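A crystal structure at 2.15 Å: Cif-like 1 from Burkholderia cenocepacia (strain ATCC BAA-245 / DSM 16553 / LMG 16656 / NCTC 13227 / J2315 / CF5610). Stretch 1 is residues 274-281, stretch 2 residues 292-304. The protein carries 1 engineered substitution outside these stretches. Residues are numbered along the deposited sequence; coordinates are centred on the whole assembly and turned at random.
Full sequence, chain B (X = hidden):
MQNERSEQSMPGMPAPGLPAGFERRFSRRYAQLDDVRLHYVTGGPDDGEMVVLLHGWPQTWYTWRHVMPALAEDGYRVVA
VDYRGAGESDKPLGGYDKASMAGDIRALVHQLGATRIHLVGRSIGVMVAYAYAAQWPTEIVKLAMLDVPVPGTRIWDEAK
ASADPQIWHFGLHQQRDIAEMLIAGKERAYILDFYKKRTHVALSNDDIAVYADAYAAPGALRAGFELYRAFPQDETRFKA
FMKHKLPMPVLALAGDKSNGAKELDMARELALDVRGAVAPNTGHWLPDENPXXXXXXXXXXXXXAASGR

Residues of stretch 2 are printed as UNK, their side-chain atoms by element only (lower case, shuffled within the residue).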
# COMPACT_ATOMS: atom_id res chain seq x y z
N VAL B 274 -50.86 0.94 -18.33
CA VAL B 274 -49.62 0.19 -18.16
C VAL B 274 -49.70 -1.09 -18.96
O VAL B 274 -50.73 -1.77 -18.99
CB VAL B 274 -49.34 -0.14 -16.67
CG1 VAL B 274 -48.00 -0.85 -16.54
CG2 VAL B 274 -49.35 1.11 -15.83
N ARG B 275 -48.59 -1.43 -19.61
CA ARG B 275 -48.41 -2.69 -20.31
C ARG B 275 -46.98 -3.13 -20.05
O ARG B 275 -46.10 -2.30 -19.79
CB ARG B 275 -48.69 -2.58 -21.81
CG ARG B 275 -47.52 -2.13 -22.67
CD ARG B 275 -47.42 -0.61 -22.70
NE ARG B 275 -48.51 -0.01 -23.46
CZ ARG B 275 -49.36 0.89 -22.97
NH1 ARG B 275 -49.26 1.28 -21.70
NH2 ARG B 275 -50.32 1.39 -23.73
N GLY B 276 -46.75 -4.44 -20.06
CA GLY B 276 -45.43 -4.93 -19.70
C GLY B 276 -45.07 -6.23 -20.36
O GLY B 276 -45.89 -6.89 -21.01
N ALA B 277 -43.80 -6.59 -20.20
CA ALA B 277 -43.27 -7.85 -20.68
C ALA B 277 -42.11 -8.24 -19.79
O ALA B 277 -41.52 -7.40 -19.11
CB ALA B 277 -42.82 -7.75 -22.14
N VAL B 278 -41.78 -9.53 -19.81
CA VAL B 278 -40.68 -10.06 -19.03
C VAL B 278 -39.67 -10.65 -19.99
O VAL B 278 -40.03 -11.48 -20.84
CB VAL B 278 -41.15 -11.13 -18.02
CG1 VAL B 278 -39.95 -11.90 -17.50
CG2 VAL B 278 -41.92 -10.50 -16.87
N ALA B 279 -38.41 -10.22 -19.87
CA ALA B 279 -37.37 -10.68 -20.78
C ALA B 279 -36.96 -12.10 -20.42
O ALA B 279 -36.61 -12.36 -19.26
CB ALA B 279 -36.16 -9.75 -20.73
N PRO B 280 -36.95 -13.03 -21.38
CA PRO B 280 -36.59 -14.41 -21.05
C PRO B 280 -35.09 -14.55 -20.85
O PRO B 280 -34.29 -13.86 -21.49
CB PRO B 280 -37.05 -15.21 -22.28
CG PRO B 280 -37.40 -14.21 -23.34
CD PRO B 280 -37.16 -12.83 -22.82
N ASN B 281 -34.73 -15.42 -19.90
CA ASN B 281 -33.34 -15.75 -19.56
C ASN B 281 -32.47 -14.50 -19.41
O ASN B 281 -31.35 -14.43 -19.91
CB ASN B 281 -32.75 -16.70 -20.61
CG ASN B 281 -33.37 -18.09 -20.55
OD1 ASN B 281 -33.89 -18.58 -21.55
ND2 ASN B 281 -33.31 -18.73 -19.39
N UNK B 292 -31.39 -6.56 -27.33
CA UNK B 292 -32.24 -6.91 -28.46
C UNK B 292 -33.71 -6.94 -28.05
O UNK B 292 -34.58 -6.40 -28.75
c UNK B 292 -31.81 -8.25 -29.05
N UNK B 293 -34.01 -7.59 -26.92
CA UNK B 293 -35.37 -7.57 -26.39
C UNK B 293 -35.81 -6.16 -26.04
O UNK B 293 -36.94 -5.75 -26.35
c UNK B 293 -36.86 -7.37 -23.38
c UNK B 293 -38.97 -9.09 -23.91
c UNK B 293 -35.44 -8.46 -25.15
c UNK B 293 -37.78 -9.19 -24.62
c UNK B 293 -36.72 -8.33 -24.38
c UNK B 293 -39.10 -8.12 -22.94
c UNK B 293 -38.05 -7.25 -22.67
N UNK B 294 -34.93 -5.39 -25.40
CA UNK B 294 -35.27 -4.06 -24.96
C UNK B 294 -35.50 -3.14 -26.14
O UNK B 294 -36.47 -2.36 -26.16
c UNK B 294 -35.59 -1.90 -22.91
c UNK B 294 -34.28 -2.06 -23.64
c UNK B 294 -33.10 -1.70 -22.75
c UNK B 294 -34.15 -3.51 -24.08
N UNK B 295 -34.62 -3.21 -27.12
CA UNK B 295 -34.76 -2.34 -28.28
C UNK B 295 -36.08 -2.64 -28.96
O UNK B 295 -36.78 -1.72 -29.40
o UNK B 295 -32.45 -1.82 -28.66
c UNK B 295 -33.86 -1.87 -30.59
c UNK B 295 -33.58 -2.50 -29.23
N UNK B 296 -36.43 -3.92 -29.04
CA UNK B 296 -37.68 -4.32 -29.68
C UNK B 296 -38.90 -3.81 -28.91
O UNK B 296 -39.89 -3.38 -29.50
c UNK B 296 -37.75 -5.84 -29.82
n UNK B 296 -40.17 -4.84 -34.35
n UNK B 296 -40.46 -6.14 -32.48
n UNK B 296 -42.04 -6.14 -34.15
c UNK B 296 -40.89 -5.71 -33.66
c UNK B 296 -39.21 -5.72 -31.86
c UNK B 296 -39.02 -6.35 -30.48
N UNK B 297 -38.82 -3.86 -27.58
CA UNK B 297 -39.89 -3.42 -26.72
C UNK B 297 -40.04 -1.90 -26.77
O UNK B 297 -41.16 -1.39 -26.87
c UNK B 297 -39.60 -3.91 -25.30
c UNK B 297 -39.90 -5.39 -25.15
c UNK B 297 -41.38 -5.65 -25.20
o UNK B 297 -42.18 -4.75 -24.95
n UNK B 297 -41.77 -6.88 -25.50
N UNK B 298 -38.92 -1.17 -26.83
CA UNK B 298 -39.04 0.29 -26.83
C UNK B 298 -39.60 0.82 -28.15
O UNK B 298 -40.50 1.67 -28.14
c UNK B 298 -37.10 0.82 -25.14
c UNK B 298 -37.67 0.92 -26.56
c UNK B 298 -37.98 1.54 -24.14
c UNK B 298 -35.68 1.38 -25.10
N UNK B 299 -39.14 0.29 -29.28
CA UNK B 299 -39.62 0.78 -30.56
C UNK B 299 -41.10 0.49 -30.75
O UNK B 299 -41.85 1.35 -31.24
c UNK B 299 -37.51 2.34 -32.00
c UNK B 299 -36.47 0.21 -32.79
c UNK B 299 -38.78 0.20 -31.70
c UNK B 299 -37.38 0.84 -31.76
N UNK B 300 -41.56 -0.71 -30.34
CA UNK B 300 -42.98 -1.03 -30.42
C UNK B 300 -43.81 -0.10 -29.54
O UNK B 300 -44.87 0.37 -29.95
o UNK B 300 -43.39 -3.06 -32.20
c UNK B 300 -43.14 -3.46 -31.04
c UNK B 300 -43.22 -2.46 -29.94
o UNK B 300 -42.82 -4.63 -30.76
N UNK B 301 -43.29 0.21 -28.36
CA UNK B 301 -43.98 1.09 -27.43
C UNK B 301 -44.05 2.52 -27.95
O UNK B 301 -45.03 3.22 -27.70
c UNK B 301 -43.28 1.01 -26.07
c UNK B 301 -45.27 1.83 -24.81
c UNK B 301 -43.68 3.39 -23.19
c UNK B 301 -43.11 2.63 -24.19
c UNK B 301 -45.84 2.59 -23.81
c UNK B 301 -45.04 3.37 -23.00
c UNK B 301 -43.90 1.85 -25.01
N UNK B 302 -43.02 2.97 -28.68
CA UNK B 302 -42.96 4.36 -29.10
C UNK B 302 -43.72 4.64 -30.39
O UNK B 302 -43.91 5.81 -30.73
c UNK B 302 -39.35 4.99 -27.97
c UNK B 302 -41.40 4.98 -26.75
c UNK B 302 -40.73 4.92 -27.97
c UNK B 302 -39.32 5.17 -25.58
c UNK B 302 -40.70 5.10 -25.57
c UNK B 302 -38.64 5.12 -26.78
c UNK B 302 -41.49 4.78 -29.27
N UNK B 303 -44.14 3.61 -31.10
CA UNK B 303 -44.87 3.73 -32.34
C UNK B 303 -46.36 3.74 -32.05
O UNK B 303 -47.09 4.53 -32.62
c UNK B 303 -43.31 2.70 -34.09
n UNK B 303 -41.37 -0.45 -36.26
n UNK B 303 -39.45 0.26 -35.34
c UNK B 303 -44.56 2.56 -33.26
c UNK B 303 -40.75 0.34 -35.42
n UNK B 303 -41.42 1.20 -34.67
c UNK B 303 -42.87 1.35 -34.67
N UNK B 304 -46.76 2.83 -31.18
CA UNK B 304 -48.10 2.61 -30.65
C UNK B 304 -49.02 3.80 -30.69
O UNK B 304 -49.28 4.42 -29.67
c UNK B 304 -48.65 0.70 -27.26
c UNK B 304 -48.85 1.07 -28.73
o UNK B 304 -49.34 1.28 -26.41
o UNK B 304 -47.83 -0.16 -26.97
c UNK B 304 -47.96 2.19 -29.19

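Position 292 has one side-chain carbon; its CB stays 9.4 Å from Pro-280 CD, the nearest atom of stretch 1. A lone CB identifies Ala-292. Position 293 carries one carbon followed by a ring of six carbons, with no hydroxyl oxygen, and the ring packs on Ala-277, Ala-279 and Pro-280; this is Phe-293. Its CA-to-CB bond points toward the strand, and chi1 is t. Ala-279 CB sits over one face of the ring, 3.7 Å from the Phe-293 centroid and 16° off the normal, a CH-pi contact; the closest pair is Ala-279 CB to Phe-293 CD1 at 3.6 Å. Ala-277 CB meets the ring edge, 3.8 Å from Phe-293 CZ, and Pro-280 CD lies 4.1 Å from Phe-293 CD2.

Position 294 has four carbons forked at the second, hence Leu-294; its CA-to-CB bond points sideways and it touches nothing on stretch 1. At 295, CB bears one oxygen and one carbon, the pattern of Thr-295, which is out of reach. Position 296 runs through three carbons and a nitrogen to a carbon with two more nitrogens: a guanidinium, so Arg-296, also out of reach.

Position 297 shows three carbons, the third bearing one oxygen and one nitrogen, and this terminal group lies against Ala-277 CB. It is the amide of Gln-297, whose CA-to-CB bond points toward the strand. Both chi1 and chi2 are m, and Gln-297 NE2 lies 3.6 Å from Ala-277 CB, a packing contact, since a methyl group offers the amide no hydrogen-bonding partner.

Positions 298 and 299 each have four carbons forked at the second, giving Leu-298 and Leu-299; both are out of reach. Position 300 has two carbons, the second with two oxygens: Asp-300. It pairs within the helix, Arg-296 NE to Asp-300 OD2 at 3.3 Å, by charge alone, because the oxygen lies well out of the guanidinium plane.

Position 301 again has one carbon and a six-carbon ring, which lies against Arg-275 CD: Phe-301. Although its CA-to-CB bond points sideways, the ring comes nearer, with Phe-301 CE1 3.7 Å from Arg-275 CD and over one face of the guanidinium. Position 302 has the same atoms and is Phe-302, out of reach. Position 303 repeats the guanidinium pattern as Arg-303, likewise remote.

Position 304 has three carbons, the third with two oxygens, one meeting the Arg-275 guanidinium: Glu-304. Arg-275 NH2 donates to Glu-304 OE2 at 2.9 Å (137°) in a salt bridge, and Arg-275 NE gives Glu-304 OE2 a weak bond at 3.3 Å (126°). This oxygen lies near the guanidinium plane.

The contact buries 315 Å². Strand and helix run nearly antiparallel, at 169°. The CA-CA distance grows from 6.7 Å (Ala-279 to Phe-293) through 8.2 Å (Ala-277 to Gln-297) to 9.2 Å (Arg-275 to Phe-301). Ala-279 meets the helix at the closer end and Ala-277 midway; at the wider end, the long Arg-275 side chain spans the gap to Phe-301 and Glu-304.

Stretch 2, residues 292-304: AFLTRQLLDFFRE
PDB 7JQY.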